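Local structure of galactokinase (Bifidobacterium longum subsp. infantis ATCC 15697 = JCM 1222 = DSM 20088, 6TEQ) at residues A[57-62]-A[196-201]; A[230-235]-A[404-409]. The protein is a GHMP-family galactokinase that probably transfers a phosphate from ATP to galactose, and here holds 2-deoxy-2-fluoro-galactose in its sugar pocket. All coordinates share one frame; numbering follows the deposited sequence. Where two conformers were deposited one is given.

Interaction 1 (A[57-62]-A[196-201]); sequences PIALPH and MRCTEG
Cys198 carries this contact, lying against the backbone of Pro57-Ala59. Its CB meets the CB of Ala59 at 3.7 Å, and the CA atoms of these two residues are the nearest across the segments, at 5.8 Å. The thiol goes further along the strand. With chi1 at -75°, SG sits beside its own backbone N and opposite the carbonyl carbon, and lies 3.6 Å from Ala59 N and 3.8 Å from Ile58 C. The line from Ala59 N to SG runs within about 25° of the normal to that peptide, so the sulfur rests on the flat face of the group and is not in the line of its N-H. Pro57 completes the seat: its O lies 3.7 Å from Cys198 SG. No hydrogen bond joins the segments, which makes this a buried van der Waals contact between the loop leaving helix 190-197 and a strand of the galactose-binding region. The strand is held on both sides by backbone pairing, Pro57 with Leu204 of strand 202-207 and Ile58 with Val41 of strand 33-42, while Arg197, beside the cysteine, forms a salt bridge with Asp165 and packs on helix 165-183.

Interaction 2 (A[230-235]-A[404-409]); sequences LELLVV and LPAFAA
Ala406 CB and Val234 CG2 meet at 3.5 Å, tighter than usual for two carbons, at the apolar centre where the chain following strand 402-404 runs beside strand 230-236, its antiparallel neighbour in a five-stranded mixed sheet. The torsion of Val234 (chi1 175°) places CG1 anti to the backbone N, which turns CG2 to the N side and against the alanine methyl. The same methyl lies 3.7 Å from Leu232 O, with Leu232 CD2 a looser neighbour. On the other flank Val234 CG1 faces Leu404 CD1 at 4.3 Å, so the valine branches divide the work, one to each partner. Towards the polar edge Val234 N is 3.8 Å from Leu404 O, too far for a direct bond, and two waters bridge the segments here. One accepts from Leu232 N and donates to Ala406 O, 2.6 Å away. The second donates to both Leu232 O and Leu404 O, at 2.8 Å and 2.6 Å respectively, and accepts a longer bond from Val234 N; three bonds thus fix it, and both its protons are spent on carbonyls. Strand 372-378 supplies the direct pairing on the other edge of 230-236. Between the two segments one direct bond remains: Leu404 N donates to Val234 O at 3.0 Å, with an N-H...O angle of 156° and the donor tilted 27° out of the carbonyl plane.

In the fold
Segment 404-409 joins the two contacts, whose centres are 11 Å apart: it starts beside strand 230-236 and ends between the two segments of interaction 1. There Ala409 N lies 2.8 Å from Ala59 O and Gly201 N 2.8 Å from Ala408 O, both probable hydrogen bonds, one to each segment of interaction 1. Side chains follow the same path, with Leu232 touching Ile58 and Ala406 touching Leu60. Interaction 1 is nearer the sugar: the side chain of Pro57 is about 4 Å from that of Arg40, a galactose-binding residue, and about 9 Å from the bound 2-deoxy-2-fluoro-alpha-galactose, against about 13 Å for the side chain of Val234 in interaction 2.

Interaction 1 (A[57-62]-A[196-201])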
loop_
_atom_site.group_PDB
_atom_site.type_symbol
_atom_site.label_atom_id
_atom_site.label_comp_id
_atom_site.label_asym_id
_atom_site.label_seq_id
_atom_site.Cartn_x
_atom_site.Cartn_y
_atom_site.Cartn_z
ATOM N N PRO A 57 1.425 1.330 -8.255
ATOM C CA PRO A 57 2.119 1.899 -7.102
ATOM C C PRO A 57 3.603 2.161 -7.341
ATOM O O PRO A 57 4.210 1.660 -8.257
ATOM C CB PRO A 57 1.970 0.791 -6.050
ATOM C CG PRO A 57 1.968 -0.511 -6.862
ATOM C CD PRO A 57 1.144 -0.136 -8.123
ATOM N N ILE A 58 4.095 3.063 -6.490
ATOM C CA ILE A 58 5.544 3.277 -6.259
ATOM C C ILE A 58 5.829 2.947 -4.814
ATOM O O ILE A 58 4.922 3.086 -3.937
ATOM C CB ILE A 58 5.980 4.701 -6.611
ATOM C CG1 ILE A 58 5.268 5.754 -5.773
ATOM C CG2 ILE A 58 5.802 4.934 -8.095
ATOM C CD1 ILE A 58 5.880 7.106 -5.820
ATOM N N ALA A 59 7.063 2.563 -4.576
ATOM C CA ALA A 59 7.541 2.363 -3.201
ATOM C C ALA A 59 8.053 3.713 -2.714
ATOM O O ALA A 59 8.836 4.406 -3.437
ATOM C CB ALA A 59 8.626 1.338 -3.172
ATOM N N LEU A 60 7.678 4.102 -1.508
ATOM C CA LEU A 60 8.249 5.302 -0.881
ATOM C C LEU A 60 9.686 5.057 -0.413
ATOM O O LEU A 60 10.107 3.930 -0.167
ATOM C CB LEU A 60 7.365 5.729 0.277
ATOM C CG LEU A 60 6.027 6.340 -0.085
ATOM C CD1 LEU A 60 5.227 6.446 1.186
ATOM C CD2 LEU A 60 6.223 7.716 -0.696
ATOM N N PRO A 61 10.470 6.124 -0.170
ATOM C CA PRO A 61 11.755 5.927 0.467
ATOM C C PRO A 61 11.610 5.534 1.945
ATOM O O PRO A 61 12.534 5.006 2.541
ATOM C CB PRO A 61 12.363 7.303 0.387
ATOM C CG PRO A 61 11.251 8.288 0.181
ATOM C CD PRO A 61 10.200 7.517 -0.558
ATOM N N HIS A 62 10.449 5.805 2.504
ATOM C CA HIS A 62 10.104 5.547 3.921
ATOM C C HIS A 62 9.963 4.038 4.088
ATOM O O HIS A 62 9.157 3.405 3.363
ATOM C CB HIS A 62 8.785 6.202 4.307
ATOM C CG HIS A 62 8.845 7.679 4.171
ATOM N ND1 HIS A 62 8.861 8.266 2.920
ATOM C CD2 HIS A 62 8.936 8.668 5.090
ATOM C CE1 HIS A 62 8.992 9.583 3.076
ATOM N NE2 HIS A 62 8.995 9.853 4.402
ATOM N N MET A 196 7.513 -5.182 -2.246
ATOM C CA MET A 196 8.527 -6.223 -2.533
ATOM C C MET A 196 8.894 -6.269 -4.016
ATOM O O MET A 196 9.852 -7.009 -4.336
ATOM C CB MET A 196 8.080 -7.608 -2.066
ATOM C CG MET A 196 7.900 -7.607 -0.584
ATOM S SD MET A 196 7.772 -9.271 0.071
ATOM C CE MET A 196 9.503 -9.545 0.468
ATOM N N ARG A 197 8.258 -5.476 -4.878
ATOM C CA ARG A 197 8.529 -5.614 -6.320
ATOM C C ARG A 197 8.733 -4.299 -7.041
ATOM O O ARG A 197 9.232 -4.345 -8.201
ATOM C CB ARG A 197 7.426 -6.428 -7.015
ATOM C CG ARG A 197 7.259 -7.797 -6.418
ATOM C CD ARG A 197 6.070 -8.426 -6.993
ATOM N NE ARG A 197 6.362 -8.941 -8.345
ATOM C CZ ARG A 197 5.502 -9.486 -9.137
ATOM N NH1 ARG A 197 4.203 -9.512 -8.819
ATOM N NH2 ARG A 197 5.942 -10.011 -10.276
ATOM N N CYS A 198 8.513 -3.164 -6.393
ATOM C CA CYS A 198 8.803 -1.864 -7.036
ATOM C C CYS A 198 10.297 -1.727 -7.273
ATOM O O CYS A 198 11.092 -2.425 -6.585
ATOM C CB CYS A 198 8.250 -0.718 -6.230
ATOM S SG CYS A 198 6.458 -0.522 -6.345
ATOM N N THR A 199 10.648 -0.843 -8.179
ATOM C CA THR A 199 12.058 -0.488 -8.379
ATOM C C THR A 199 12.229 1.037 -8.366
ATOM O O THR A 199 11.318 1.805 -8.667
ATOM C CB THR A 199 12.597 -1.128 -9.655
ATOM O OG1 THR A 199 11.893 -0.589 -10.791
ATOM C CG2 THR A 199 12.484 -2.636 -9.661
ATOM N N GLU A 200 13.414 1.447 -8.045
ATOM C CA GLU A 200 13.764 2.883 -8.005
ATOM C C GLU A 200 13.540 3.519 -9.386
ATOM O O GLU A 200 13.850 2.898 -10.408
ATOM C CB GLU A 200 15.202 3.077 -7.575
ATOM C CG GLU A 200 15.573 4.538 -7.382
ATOM C CD GLU A 200 15.937 5.343 -8.634
ATOM O OE1 GLU A 200 16.411 4.718 -9.644
ATOM O OE2 GLU A 200 15.726 6.605 -8.614
ATOM N N GLY A 201 12.906 4.680 -9.388
ATOM C CA GLY A 201 12.599 5.431 -10.614
ATOM C C GLY A 201 11.478 4.847 -11.467
ATOM O O GLY A 201 11.328 5.329 -12.612
#

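Interaction 2 (A[230-235]-A[404-409])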
loop_
_atom_site.group_PDB
_atom_site.type_symbol
_atom_site.label_atom_id
_atom_site.label_comp_id
_atom_site.label_asym_id
_atom_site.label_seq_id
_atom_site.Cartn_x
_atom_site.Cartn_y
_atom_site.Cartn_z
ATOM N N LEU A 230 8.949 17.735 -12.034
ATOM C CA LEU A 230 7.782 17.520 -11.180
ATOM C C LEU A 230 8.210 17.097 -9.785
ATOM O O LEU A 230 9.387 16.653 -9.536
ATOM C CB LEU A 230 6.904 16.383 -11.724
ATOM C CG LEU A 230 6.346 16.539 -13.124
ATOM C CD1 LEU A 230 5.616 15.261 -13.564
ATOM C CD2 LEU A 230 5.454 17.752 -13.154
ATOM N N GLU A 231 7.228 17.128 -8.908
ATOM C CA GLU A 231 7.353 16.726 -7.493
ATOM C C GLU A 231 6.030 16.044 -7.147
ATOM O O GLU A 231 4.959 16.584 -7.498
ATOM C CB GLU A 231 7.727 17.967 -6.658
ATOM C CG GLU A 231 7.366 17.904 -5.177
ATOM C CD GLU A 231 7.765 19.145 -4.389
ATOM O OE1 GLU A 231 7.996 20.230 -5.012
ATOM O OE2 GLU A 231 7.817 19.045 -3.154
ATOM N N LEU A 232 6.098 14.878 -6.515
ATOM C CA LEU A 232 4.872 14.191 -6.085
ATOM C C LEU A 232 4.674 14.594 -4.636
ATOM O O LEU A 232 5.417 14.114 -3.781
ATOM C CB LEU A 232 4.996 12.686 -6.228
ATOM C CG LEU A 232 3.729 11.945 -5.864
ATOM C CD1 LEU A 232 2.647 12.165 -6.876
ATOM C CD2 LEU A 232 4.064 10.471 -5.720
ATOM N N LEU A 233 3.718 15.481 -4.404
ATOM C CA LEU A 233 3.375 15.912 -3.040
ATOM C C LEU A 233 2.568 14.774 -2.423
ATOM O O LEU A 233 1.607 14.333 -3.031
ATOM C CB LEU A 233 2.575 17.220 -3.074
ATOM C CG LEU A 233 2.053 17.682 -1.702
ATOM C CD1 LEU A 233 3.203 17.913 -0.757
ATOM C CD2 LEU A 233 1.237 18.945 -1.817
ATOM N N VAL A 234 2.909 14.392 -1.203
ATOM C CA VAL A 234 2.115 13.414 -0.435
ATOM C C VAL A 234 1.756 14.056 0.909
ATOM O O VAL A 234 2.689 14.543 1.558
ATOM C CB VAL A 234 2.886 12.109 -0.252
ATOM C CG1 VAL A 234 2.086 11.155 0.660
ATOM C CG2 VAL A 234 3.212 11.508 -1.579
ATOM N N VAL A 235 0.455 14.135 1.226
ATOM C CA VAL A 235 0.008 14.767 2.465
ATOM C C VAL A 235 -0.834 13.761 3.201
ATOM O O VAL A 235 -1.882 13.342 2.688
ATOM C CB VAL A 235 -0.770 16.082 2.200
ATOM C CG1 VAL A 235 -1.370 16.613 3.511
ATOM C CG2 VAL A 235 0.113 17.097 1.514
ATOM N N LEU A 404 5.112 14.281 3.297
ATOM C CA LEU A 404 6.286 13.391 3.164
ATOM C C LEU A 404 6.877 13.684 1.798
ATOM O O LEU A 404 6.121 13.765 0.829
ATOM C CB LEU A 404 5.853 11.910 3.152
ATOM C CG LEU A 404 5.280 11.171 4.343
ATOM C CD1 LEU A 404 3.875 11.619 4.558
ATOM C CD2 LEU A 404 5.293 9.663 4.001
ATOM N N PRO A 405 8.219 13.735 1.661
ATOM C CA PRO A 405 8.841 13.682 0.352
ATOM C C PRO A 405 8.533 12.328 -0.274
ATOM O O PRO A 405 8.372 11.332 0.447
ATOM C CB PRO A 405 10.320 13.835 0.627
ATOM C CG PRO A 405 10.473 13.292 2.021
ATOM C CD PRO A 405 9.198 13.695 2.745
ATOM N N ALA A 406 8.478 12.322 -1.588
ATOM C CA ALA A 406 8.077 11.094 -2.297
ATOM C C ALA A 406 8.724 11.053 -3.668
ATOM O O ALA A 406 8.663 12.009 -4.405
ATOM C CB ALA A 406 6.580 10.943 -2.343
ATOM N N PHE A 407 9.130 9.863 -4.027
ATOM C CA PHE A 407 9.609 9.519 -5.372
ATOM C C PHE A 407 9.590 8.002 -5.411
ATOM O O PHE A 407 9.524 7.370 -4.339
ATOM C CB PHE A 407 10.992 10.104 -5.603
ATOM C CG PHE A 407 11.970 9.844 -4.485
ATOM C CD1 PHE A 407 12.754 8.704 -4.448
ATOM C CD2 PHE A 407 12.134 10.822 -3.500
ATOM C CE1 PHE A 407 13.652 8.513 -3.393
ATOM C CE2 PHE A 407 13.031 10.629 -2.454
ATOM C CZ PHE A 407 13.789 9.471 -2.402
ATOM N N ALA A 408 9.773 7.448 -6.568
ATOM C CA ALA A 408 9.770 5.994 -6.742
ATOM C C ALA A 408 11.112 5.453 -6.267
ATOM O O ALA A 408 12.181 5.705 -6.869
ATOM C CB ALA A 408 9.509 5.647 -8.184
ATOM N N ALA A 409 11.063 4.698 -5.181
ATOM C CA ALA A 409 12.213 4.145 -4.448
ATOM C C ALA A 409 12.241 2.624 -4.573
ATOM O O ALA A 409 11.405 2.013 -5.238
ATOM C CB ALA A 409 12.155 4.621 -3.007
HETATM O O HOH W 1 8.730 14.407 -5.425
HETATM O O HOH W 2 5.993 15.283 -1.308
#